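Local coordinates for protein chloramphenicol acetyltransferase (Bacteroides thetaiotaomicron, PDB 2I9D) that probably transfers an acetyl group from acetyl-CoA to a hydroxyl of the antibiotic chloramphenicol, at residues 33-38 with 186-191; 72-77 with 194-199; 92-97 with 123-128. One frame throughout, in Å; residues are numbered along the deposited sequence.

Interaction 1 of 3, residues 33-38 with 186-191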
loop_
_atom_site.group_PDB
_atom_site.type_symbol
_atom_site.label_atom_id
_atom_site.label_comp_id
_atom_site.label_asym_id
_atom_site.label_seq_id
_atom_site.Cartn_x
_atom_site.Cartn_y
_atom_site.Cartn_z
ATOM N N THR A 33 -4.548 2.394 3.976
ATOM C CA THR A 33 -5.771 1.590 4.013
ATOM C C THR A 33 -6.218 1.367 5.462
ATOM O O THR A 33 -5.392 1.066 6.338
ATOM C CB THR A 33 -5.572 0.232 3.324
ATOM O OG1 THR A 33 -4.993 0.459 2.041
ATOM C CG2 THR A 33 -6.903 -0.513 3.179
ATOM N N SER A 34 -7.514 1.503 5.710
ATOM C CA SER A 34 -8.074 1.206 7.021
ATOM C C SER A 34 -9.421 0.537 6.823
ATOM O O SER A 34 -9.853 0.361 5.691
ATOM C CB SER A 34 -8.197 2.489 7.881
ATOM O OG SER A 34 -8.762 2.202 9.158
ATOM N N GLU A 35 -10.083 0.147 7.906
ATOM C CA GLU A 35 -11.359 -0.554 7.814
ATOM C C GLU A 35 -12.396 0.194 8.605
ATOM O O GLU A 35 -12.071 0.801 9.623
ATOM C CB GLU A 35 -11.245 -2.007 8.268
ATOM C CG GLU A 35 -10.463 -2.237 9.551
ATOM C CD GLU A 35 -10.660 -3.637 10.122
ATOM O OE1 GLU A 35 -10.010 -4.595 9.615
ATOM O OE2 GLU A 35 -11.474 -3.758 11.078
ATOM N N VAL A 36 -13.623 0.227 8.091
ATOM C CA VAL A 36 -14.708 0.893 8.772
ATOM C C VAL A 36 -15.849 -0.084 8.938
ATOM O O VAL A 36 -16.076 -0.962 8.078
ATOM C CB VAL A 36 -15.257 2.180 8.031
ATOM C CG1 VAL A 36 -14.240 3.314 8.021
ATOM C CG2 VAL A 36 -15.802 1.861 6.615
ATOM N N GLU A 37 -16.566 0.082 10.046
ATOM C CA GLU A 37 -17.839 -0.599 10.248
ATOM C C GLU A 37 -18.866 0.056 9.386
ATOM O O GLU A 37 -18.861 1.270 9.223
ATOM C CB GLU A 37 -18.278 -0.529 11.708
ATOM C CG GLU A 37 -17.640 -1.605 12.530
ATOM C CD GLU A 37 -18.122 -1.602 13.982
ATOM O OE1 GLU A 37 -19.314 -1.284 14.218
ATOM O OE2 GLU A 37 -17.298 -1.934 14.865
ATOM N N CYS A 38 -19.744 -0.763 8.823
ATOM C CA CYS A 38 -20.740 -0.286 7.878
ATOM C C CYS A 38 -22.025 -1.120 7.949
ATOM O O CYS A 38 -22.818 -1.115 6.999
ATOM C CB CYS A 38 -20.149 -0.307 6.458
ATOM S SG CYS A 38 -19.431 -1.886 6.008
ATOM N N ARG A 186 -19.243 -8.310 13.215
ATOM C CA ARG A 186 -19.534 -6.964 12.676
ATOM C C ARG A 186 -19.152 -6.803 11.199
ATOM O O ARG A 186 -18.120 -7.313 10.734
ATOM C CB ARG A 186 -18.878 -5.861 13.509
ATOM C CG ARG A 186 -18.962 -6.110 15.029
ATOM C CD ARG A 186 -19.357 -4.865 15.834
ATOM N NE ARG A 186 -20.771 -4.511 15.645
ATOM C CZ ARG A 186 -21.740 -4.715 16.543
ATOM N NH1 ARG A 186 -21.468 -5.269 17.726
ATOM N NH2 ARG A 186 -22.987 -4.347 16.258
ATOM N N LEU A 187 -20.005 -6.094 10.467
ATOM C CA LEU A 187 -19.757 -5.830 9.063
ATOM C C LEU A 187 -18.745 -4.695 8.938
ATOM O O LEU A 187 -18.950 -3.614 9.476
ATOM C CB LEU A 187 -21.047 -5.512 8.307
ATOM C CG LEU A 187 -20.929 -5.609 6.786
ATOM C CD1 LEU A 187 -20.798 -7.081 6.274
ATOM C CD2 LEU A 187 -22.111 -4.874 6.149
ATOM N N VAL A 188 -17.640 -4.985 8.249
ATOM C CA VAL A 188 -16.551 -4.026 8.009
ATOM C C VAL A 188 -16.144 -4.064 6.515
ATOM O O VAL A 188 -16.285 -5.101 5.836
ATOM C CB VAL A 188 -15.295 -4.349 8.884
ATOM C CG1 VAL A 188 -15.604 -4.256 10.378
ATOM C CG2 VAL A 188 -14.744 -5.755 8.553
HETATM N N MSE A 189 -15.632 -2.949 6.006
HETATM C CA MSE A 189 -15.151 -2.901 4.629
HETATM C C MSE A 189 -13.852 -2.131 4.634
HETATM O O MSE A 189 -13.679 -1.313 5.536
HETATM C CB MSE A 189 -16.171 -2.217 3.731
HETATM C CG MSE A 189 -16.514 -0.807 4.135
HETATM SE SE MSE A 189 -17.878 -0.041 2.931
HETATM C CE MSE A 189 -16.715 0.192 1.346
ATOM N N PRO A 190 -12.922 -2.412 3.674
ATOM C CA PRO A 190 -11.685 -1.621 3.597
ATOM C C PRO A 190 -11.788 -0.393 2.671
ATOM O O PRO A 190 -12.501 -0.409 1.663
ATOM C CB PRO A 190 -10.644 -2.638 3.088
ATOM C CG PRO A 190 -11.460 -3.659 2.290
ATOM C CD PRO A 190 -12.925 -3.483 2.652
ATOM N N ILE A 191 -11.110 0.681 3.054
ATOM C CA ILE A 191 -11.030 1.880 2.237
ATOM C C ILE A 191 -9.591 2.358 2.228
ATOM O O ILE A 191 -9.002 2.605 3.274
ATOM C CB ILE A 191 -12.026 2.985 2.687
ATOM C CG1 ILE A 191 -13.485 2.443 2.704
ATOM C CG2 ILE A 191 -11.882 4.255 1.803
ATOM C CD1 ILE A 191 -14.523 3.388 3.242
#

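Interaction 2 of 3, residues 72-77 with 194-199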
loop_
_atom_site.group_PDB
_atom_site.type_symbol
_atom_site.label_atom_id
_atom_site.label_comp_id
_atom_site.label_asym_id
_atom_site.label_seq_id
_atom_site.Cartn_x
_atom_site.Cartn_y
_atom_site.Cartn_z
ATOM N N TYR A 72 -8.088 20.924 -0.277
ATOM C CA TYR A 72 -6.917 21.619 -0.781
ATOM C C TYR A 72 -6.372 20.888 -1.995
ATOM O O TYR A 72 -6.267 19.643 -1.976
ATOM C CB TYR A 72 -5.825 21.694 0.290
ATOM C CG TYR A 72 -6.067 22.767 1.337
ATOM C CD1 TYR A 72 -5.295 23.927 1.368
ATOM C CD2 TYR A 72 -7.098 22.619 2.295
ATOM C CE1 TYR A 72 -5.536 24.904 2.330
ATOM C CE2 TYR A 72 -7.348 23.586 3.243
ATOM C CZ TYR A 72 -6.568 24.729 3.262
ATOM O OH TYR A 72 -6.821 25.682 4.231
ATOM N N ARG A 73 -6.031 21.662 -3.033
ATOM C CA ARG A 73 -5.494 21.156 -4.288
ATOM C C ARG A 73 -4.345 22.024 -4.797
ATOM O O ARG A 73 -4.219 23.201 -4.423
ATOM C CB ARG A 73 -6.588 21.086 -5.365
ATOM C CG ARG A 73 -7.799 20.262 -5.001
ATOM C CD ARG A 73 -7.543 18.728 -5.047
ATOM N NE ARG A 73 -8.756 17.984 -4.674
ATOM C CZ ARG A 73 -9.119 17.655 -3.427
ATOM N NH1 ARG A 73 -8.371 17.975 -2.386
ATOM N NH2 ARG A 73 -10.224 16.964 -3.217
ATOM N N ILE A 74 -3.476 21.430 -5.605
ATOM C CA ILE A 74 -2.497 22.188 -6.349
ATOM C C ILE A 74 -3.177 22.352 -7.700
ATOM O O ILE A 74 -3.368 21.356 -8.431
ATOM C CB ILE A 74 -1.144 21.447 -6.517
ATOM C CG1 ILE A 74 -0.514 21.099 -5.155
ATOM C CG2 ILE A 74 -0.187 22.281 -7.402
ATOM C CD1 ILE A 74 0.893 20.461 -5.226
ATOM N N ASP A 75 -3.580 23.584 -8.018
ATOM C CA ASP A 75 -4.281 23.865 -9.277
ATOM C C ASP A 75 -3.370 23.727 -10.518
ATOM O O ASP A 75 -2.151 23.619 -10.376
ATOM C CB ASP A 75 -4.964 25.233 -9.205
ATOM C CG ASP A 75 -6.492 25.133 -9.082
ATOM O OD1 ASP A 75 -7.066 24.001 -9.023
ATOM O OD2 ASP A 75 -7.134 26.222 -9.056
ATOM N N PRO A 76 -3.965 23.684 -11.736
ATOM C CA PRO A 76 -3.162 23.525 -12.965
ATOM C C PRO A 76 -1.974 24.483 -13.069
ATOM O O PRO A 76 -0.923 24.105 -13.553
ATOM C CB PRO A 76 -4.171 23.784 -14.090
ATOM C CG PRO A 76 -5.498 23.480 -13.496
ATOM C CD PRO A 76 -5.416 23.710 -12.022
ATOM N N ASP A 77 -2.147 25.704 -12.589
ATOM C CA ASP A 77 -1.092 26.730 -12.611
ATOM C C ASP A 77 -0.077 26.581 -11.471
ATOM O O ASP A 77 0.811 27.424 -11.309
ATOM C CB ASP A 77 -1.734 28.128 -12.577
ATOM C CG ASP A 77 -2.620 28.343 -11.352
ATOM O OD1 ASP A 77 -2.888 27.373 -10.587
ATOM O OD2 ASP A 77 -3.066 29.500 -11.153
ATOM N N THR A 194 -5.042 7.759 -1.380
ATOM C CA THR A 194 -3.774 8.391 -1.688
ATOM C C THR A 194 -3.943 9.913 -1.655
ATOM O O THR A 194 -4.761 10.476 -2.368
ATOM C CB THR A 194 -3.239 7.878 -3.030
ATOM O OG1 THR A 194 -2.980 6.494 -2.878
ATOM C CG2 THR A 194 -1.931 8.575 -3.465
ATOM N N ILE A 195 -3.201 10.563 -0.771
ATOM C CA ILE A 195 -3.355 11.995 -0.577
ATOM C C ILE A 195 -1.991 12.675 -0.707
ATOM O O ILE A 195 -0.975 11.991 -0.779
ATOM C CB ILE A 195 -4.145 12.364 0.773
ATOM C CG1 ILE A 195 -3.583 11.643 2.023
ATOM C CG2 ILE A 195 -5.662 12.048 0.614
ATOM C CD1 ILE A 195 -2.132 11.976 2.395
ATOM N N HIS A 196 -1.977 14.006 -0.789
ATOM C CA HIS A 196 -0.717 14.749 -0.817
ATOM C C HIS A 196 -0.365 15.074 0.636
ATOM O O HIS A 196 -1.159 15.692 1.322
ATOM C CB HIS A 196 -0.900 16.045 -1.618
ATOM C CG HIS A 196 0.379 16.727 -1.967
ATOM N ND1 HIS A 196 1.194 17.307 -1.023
ATOM C CD2 HIS A 196 0.964 16.960 -3.167
ATOM C CE1 HIS A 196 2.250 17.830 -1.615
ATOM N NE2 HIS A 196 2.120 17.657 -2.919
ATOM N N HIS A 197 0.805 14.657 1.101
ATOM C CA HIS A 197 1.186 14.868 2.499
ATOM C C HIS A 197 1.339 16.370 2.873
ATOM O O HIS A 197 1.302 16.728 4.069
ATOM C CB HIS A 197 2.487 14.114 2.816
ATOM C CG HIS A 197 2.650 13.745 4.262
ATOM N ND1 HIS A 197 2.092 14.476 5.293
ATOM C CD2 HIS A 197 3.342 12.736 4.849
ATOM C CE1 HIS A 197 2.416 13.917 6.446
ATOM N NE2 HIS A 197 3.166 12.857 6.204
ATOM N N GLY A 198 1.548 17.231 1.869
ATOM C CA GLY A 198 1.586 18.682 2.075
ATOM C C GLY A 198 0.298 19.234 2.665
ATOM O O GLY A 198 0.320 20.237 3.380
ATOM N N PHE A 199 -0.816 18.550 2.399
ATOM C CA PHE A 199 -2.147 18.990 2.823
ATOM C C PHE A 199 -2.730 18.222 3.997
ATOM O O PHE A 199 -3.616 18.723 4.690
ATOM C CB PHE A 199 -3.160 18.892 1.663
ATOM C CG PHE A 199 -2.817 19.723 0.457
ATOM C CD1 PHE A 199 -2.475 21.065 0.584
ATOM C CD2 PHE A 199 -2.894 19.172 -0.829
ATOM C CE1 PHE A 199 -2.181 21.843 -0.538
ATOM C CE2 PHE A 199 -2.595 19.937 -1.964
ATOM C CZ PHE A 199 -2.243 21.275 -1.823
#

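Interaction 3 of 3, residues 92-97 with 123-128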
loop_
_atom_site.group_PDB
_atom_site.type_symbol
_atom_site.label_atom_id
_atom_site.label_comp_id
_atom_site.label_asym_id
_atom_site.label_seq_id
_atom_site.Cartn_x
_atom_site.Cartn_y
_atom_site.Cartn_z
ATOM N N ILE A 92 -17.944 3.590 -12.846
ATOM C CA ILE A 92 -19.089 2.702 -12.824
ATOM C C ILE A 92 -18.913 1.535 -13.791
ATOM O O ILE A 92 -18.714 1.741 -14.996
ATOM C CB ILE A 92 -20.414 3.485 -13.055
ATOM C CG1 ILE A 92 -20.495 4.653 -12.054
ATOM C CG2 ILE A 92 -21.630 2.545 -12.911
ATOM C CD1 ILE A 92 -20.462 4.198 -10.539
ATOM N N LYS A 93 -18.945 0.312 -13.254
ATOM C CA LYS A 93 -18.833 -0.882 -14.084
ATOM C C LYS A 93 -20.042 -0.953 -15.022
ATOM O O LYS A 93 -21.181 -0.847 -14.573
ATOM C CB LYS A 93 -18.735 -2.140 -13.218
ATOM C CG LYS A 93 -18.433 -3.446 -13.981
ATOM C CD LYS A 93 -18.832 -4.626 -13.105
ATOM C CE LYS A 93 -18.060 -5.897 -13.438
ATOM N NZ LYS A 93 -18.691 -7.081 -12.806
ATOM N N ILE A 94 -19.774 -1.079 -16.325
ATOM C CA ILE A 94 -20.820 -1.109 -17.360
ATOM C C ILE A 94 -20.971 -2.487 -18.023
ATOM O O ILE A 94 -22.020 -2.776 -18.588
ATOM C CB ILE A 94 -20.656 0.015 -18.463
ATOM C CG1 ILE A 94 -19.352 -0.144 -19.253
ATOM C CG2 ILE A 94 -20.794 1.408 -17.856
ATOM C CD1 ILE A 94 -18.988 1.038 -20.165
ATOM N N LYS A 95 -19.935 -3.325 -17.953
ATOM C CA LYS A 95 -19.973 -4.667 -18.553
ATOM C C LYS A 95 -19.402 -5.721 -17.613
ATOM O O LYS A 95 -18.579 -5.419 -16.741
ATOM C CB LYS A 95 -19.227 -4.687 -19.898
ATOM C CG LYS A 95 -20.026 -4.061 -21.048
ATOM C CD LYS A 95 -19.267 -4.036 -22.363
ATOM C CE LYS A 95 -20.007 -3.139 -23.375
ATOM N NZ LYS A 95 -19.152 -2.722 -24.549
ATOM N N GLU A 96 -19.827 -6.966 -17.809
ATOM C CA GLU A 96 -19.420 -8.063 -16.926
ATOM C C GLU A 96 -17.941 -8.482 -17.025
ATOM O O GLU A 96 -17.453 -9.212 -16.157
ATOM C CB GLU A 96 -20.364 -9.267 -17.077
ATOM C CG GLU A 96 -21.748 -9.025 -16.440
ATOM C CD GLU A 96 -21.662 -8.233 -15.113
ATOM O OE1 GLU A 96 -21.366 -8.866 -14.061
ATOM O OE2 GLU A 96 -21.890 -6.982 -15.127
ATOM N N ASN A 97 -17.248 -8.006 -18.064
ATOM C CA ASN A 97 -15.811 -8.231 -18.237
ATOM C C ASN A 97 -14.955 -7.128 -17.598
ATOM O O ASN A 97 -13.736 -7.043 -17.862
ATOM C CB ASN A 97 -15.474 -8.284 -19.715
ATOM C CG ASN A 97 -15.602 -6.924 -20.369
ATOM O OD1 ASN A 97 -16.369 -6.078 -19.893
ATOM N ND2 ASN A 97 -14.832 -6.686 -21.431
ATOM N N ASP A 123 -28.438 5.492 -14.014
ATOM C CA ASP A 123 -29.395 5.073 -15.046
ATOM C C ASP A 123 -29.076 5.664 -16.429
ATOM O O ASP A 123 -29.272 4.992 -17.441
ATOM C CB ASP A 123 -30.849 5.402 -14.636
ATOM C CG ASP A 123 -31.341 4.547 -13.457
ATOM O OD1 ASP A 123 -30.831 3.395 -13.274
ATOM O OD2 ASP A 123 -32.241 5.038 -12.711
ATOM N N ALA A 124 -28.585 6.904 -16.460
ATOM C CA ALA A 124 -28.189 7.558 -17.724
ATOM C C ALA A 124 -26.811 7.133 -18.292
ATOM O O ALA A 124 -26.471 7.498 -19.426
ATOM C CB ALA A 124 -28.243 9.084 -17.573
ATOM N N ILE A 125 -26.025 6.374 -17.526
ATOM C CA ILE A 125 -24.709 5.948 -17.988
ATOM C C ILE A 125 -24.740 5.274 -19.378
ATOM O O ILE A 125 -25.550 4.374 -19.620
ATOM C CB ILE A 125 -23.982 5.085 -16.928
ATOM C CG1 ILE A 125 -23.260 6.005 -15.955
ATOM C CG2 ILE A 125 -22.966 4.148 -17.568
ATOM C CD1 ILE A 125 -22.197 5.338 -15.185
ATOM N N PRO A 126 -23.858 5.728 -20.300
ATOM C CA PRO A 126 -23.833 5.197 -21.663
ATOM C C PRO A 126 -23.454 3.711 -21.718
ATOM O O PRO A 126 -22.675 3.256 -20.881
ATOM C CB PRO A 126 -22.763 6.062 -22.372
ATOM C CG PRO A 126 -22.019 6.707 -21.358
ATOM C CD PRO A 126 -22.859 6.790 -20.105
ATOM N N GLU A 127 -23.976 2.977 -22.703
ATOM C CA GLU A 127 -23.724 1.525 -22.809
ATOM C C GLU A 127 -22.258 1.250 -23.097
ATOM O O GLU A 127 -21.699 0.253 -22.631
ATOM C CB GLU A 127 -24.559 0.875 -23.932
ATOM C CG GLU A 127 -26.014 1.336 -24.042
ATOM C CD GLU A 127 -26.958 0.559 -23.124
ATOM O OE1 GLU A 127 -26.677 -0.646 -22.866
ATOM O OE2 GLU A 127 -27.983 1.150 -22.670
ATOM N N ASP A 128 -21.661 2.107 -23.918
ATOM C CA ASP A 128 -20.254 2.028 -24.247
ATOM C C ASP A 128 -19.706 3.418 -24.001
ATOM O O ASP A 128 -20.467 4.377 -23.862
ATOM C CB ASP A 128 -20.036 1.612 -25.703
ATOM C CG ASP A 128 -18.754 0.776 -25.886
ATOM O OD1 ASP A 128 -18.113 0.411 -24.854
ATOM O OD2 ASP A 128 -18.383 0.488 -27.057
#

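Interaction 1 of 3, residues 33-38 with 186-191
S34 and V36 pair with I191 and M189 in an antiparallel beta ladder that joins strand 29-37, at one border of the chain's large mixed sheet, to strand 186-196. Both are hydrogen-bonded pairs; in the second, V36 N gives to M189 O at 3.0 Å and M189 N returns to V36 O at 2.9 Å. A fifth bond, from C38 N to L187 O, closes the ladder as the chain turns into helix 39-47. E35 with P190 and E37 with V188 are the non-hydrogen-bonded pairs between, where a proline, having no N-H, costs this ladder nothing.

On one face, V36 and selenomethionine M189 lie side by side. V36 CG2, set between its backbone N and carbonyl carbon, touches M189 CG at 3.7 Å and I191 CD1 at 3.9 Å. C38 SG reaches the same M189 CG at 3.6 Å. V36, I191 and C38 are covered by helix 202-216, M189 and C38 by F52 of helix 52-66; compact and flexible apolar groups suit this layer.

The other face carries charge. The E37 chain runs out extended, its CG 4.0 Å from V188 CG1 and its carboxylate beside R186 CD. E37 OE1 is 3.8 Å from R186 NE, a long salt bridge; the oxygen lies well out of the guanidinium plane, no N-H points at it, and the attraction is of charges alone. An alanine in place of this glutamate would probably leave R186 without this counter-charge and open a gap beside V188 CG1.

E35 OE1 forms a salt bridge with R183 of the second subunit, and S34 OG bonds to Y156 O of that subunit. T33 also pairs with a strand there, giving the sheet continued across a subunit interface that is characteristic of the trimeric chloramphenicol acetyltransferase fold.

Interaction 2 of 3, residues 72-77 with 194-199
The backbones of Y72, on strand 72-74, and F199, in the turn that follows strand 186-196, approach to 6.5 Å between CA atoms, and no hydrogen bond spans the two segments. The turn is closed within itself by F199 N bonding to H196 O.

Side chains make the join. Y72 CB stands over one face of the F199 ring, 3.6 Å from its centroid and 20° off the normal, a CH-pi contact. CG of Y72 is anti to its carbonyl carbon (chi1 -78°), and from there the phenol leads away from the turn; the two rings meet obliquely, with planes 39° apart. Y72 finds a further aromatic neighbour in W13. The far end of F199 serves the next residues of the strand: its CZ lies 3.8 Å from I74 CG1 and also touches the backbone of R73. A flat, wholly apolar ring suits a place shared by a CB, a peptide and a branched chain.

I74 CD1 reaches on to H196 NE2 at 3.8 Å, the two side chains crossing at about a right angle. H196 is held by its other nitrogen: G198 N gives to ND1 at 2.9 Å, in the imidazole plane, which fixes the rotation of the ring. G198 has no CB, and one there would press on ND1. R73 points away and spends its guanidinium on carbonyls, NH1 bonding to Y72 O at 2.7 Å and to F70 O.

H196, H197, G198 and F199 open the HHxxxDG motif of CoA-dependent acyltransferases, whose second histidine, H197, is the predicted proton acceptor and packs on T163 of the second subunit. The chemistry implies that shape and dispersion join strand 72-74 to the turn beside H197, while directed bonds set the turn's own geometry.

Interaction 3 of 3, residues 92-97 with 123-128
I92 and I94 meet I125 where strand 87-93 runs into the turn of a beta hairpin with strand 100-105, beside the loop that leaves helix 111-124. Within the hairpin the backbone of I92 bonds to F101 on strand 100-105; between the two segments no main-chain donor meets a main-chain acceptor.

The one polar link across is K95 with D128. The lysine chain is extended beyond CG, its CE passing 3.9 Å from E127 O, and NZ gives to D128 OD1 at 3.3 Å, a weak hydrogen bond within a salt bridge. D128 OD2 lies farther from NZ, at 4.1 Å, so the carboxylate is approached by way of a single oxygen. A long flexible amine suits this position, since its charge is delivered well away from the backbone. K93 points away and makes its own salt bridge within the turn, NZ to E96 OE1 at 3.5 Å, with only a weak hydrogen bond in it. N97 OD1 is satisfied by K99 N. K93 also packs on H203 of the third subunit, so this border of the hairpin faces another chain.

Apolar branches make the rest of the contact. I125 CD1 presses against I92 CB at 3.3 Å, tighter than usual, while its other branch, CG2, meets I94 CG2 at 3.5 Å, the I94 and I125 side chains crossing at about a right angle. Beta-branched isoleucine suits both sides because each residue offers two arms. I94 CG1 sits between backbone N and carbonyl carbon, and an extended chi2 (-169°) carries CD1 to 3.7 Å from E127 O.

Interactions 1 and 2 use successive parts of strand 186-196, on opposite sides of the chain's centre and about 26 Å apart between centres. Interaction 1 is buried and held mainly by backbone bonds within the sheet; interaction 2 is partly buried, has no bond across, and depends on aromatic and aliphatic packing at the strand's end, next to the predicted active-site histidine. Interaction 3 reaches the same sheet through strand 87-93 but lies at the surface, touching neither of the others, and combines isoleucine packing with a lysine-aspartate salt bridge whose hydrogen bond is weak. Ion pairs cross interactions 1 and 3, each with an exposed residue, R186 or D128, in the pair; none crosses interaction 2, where carbon meets ring.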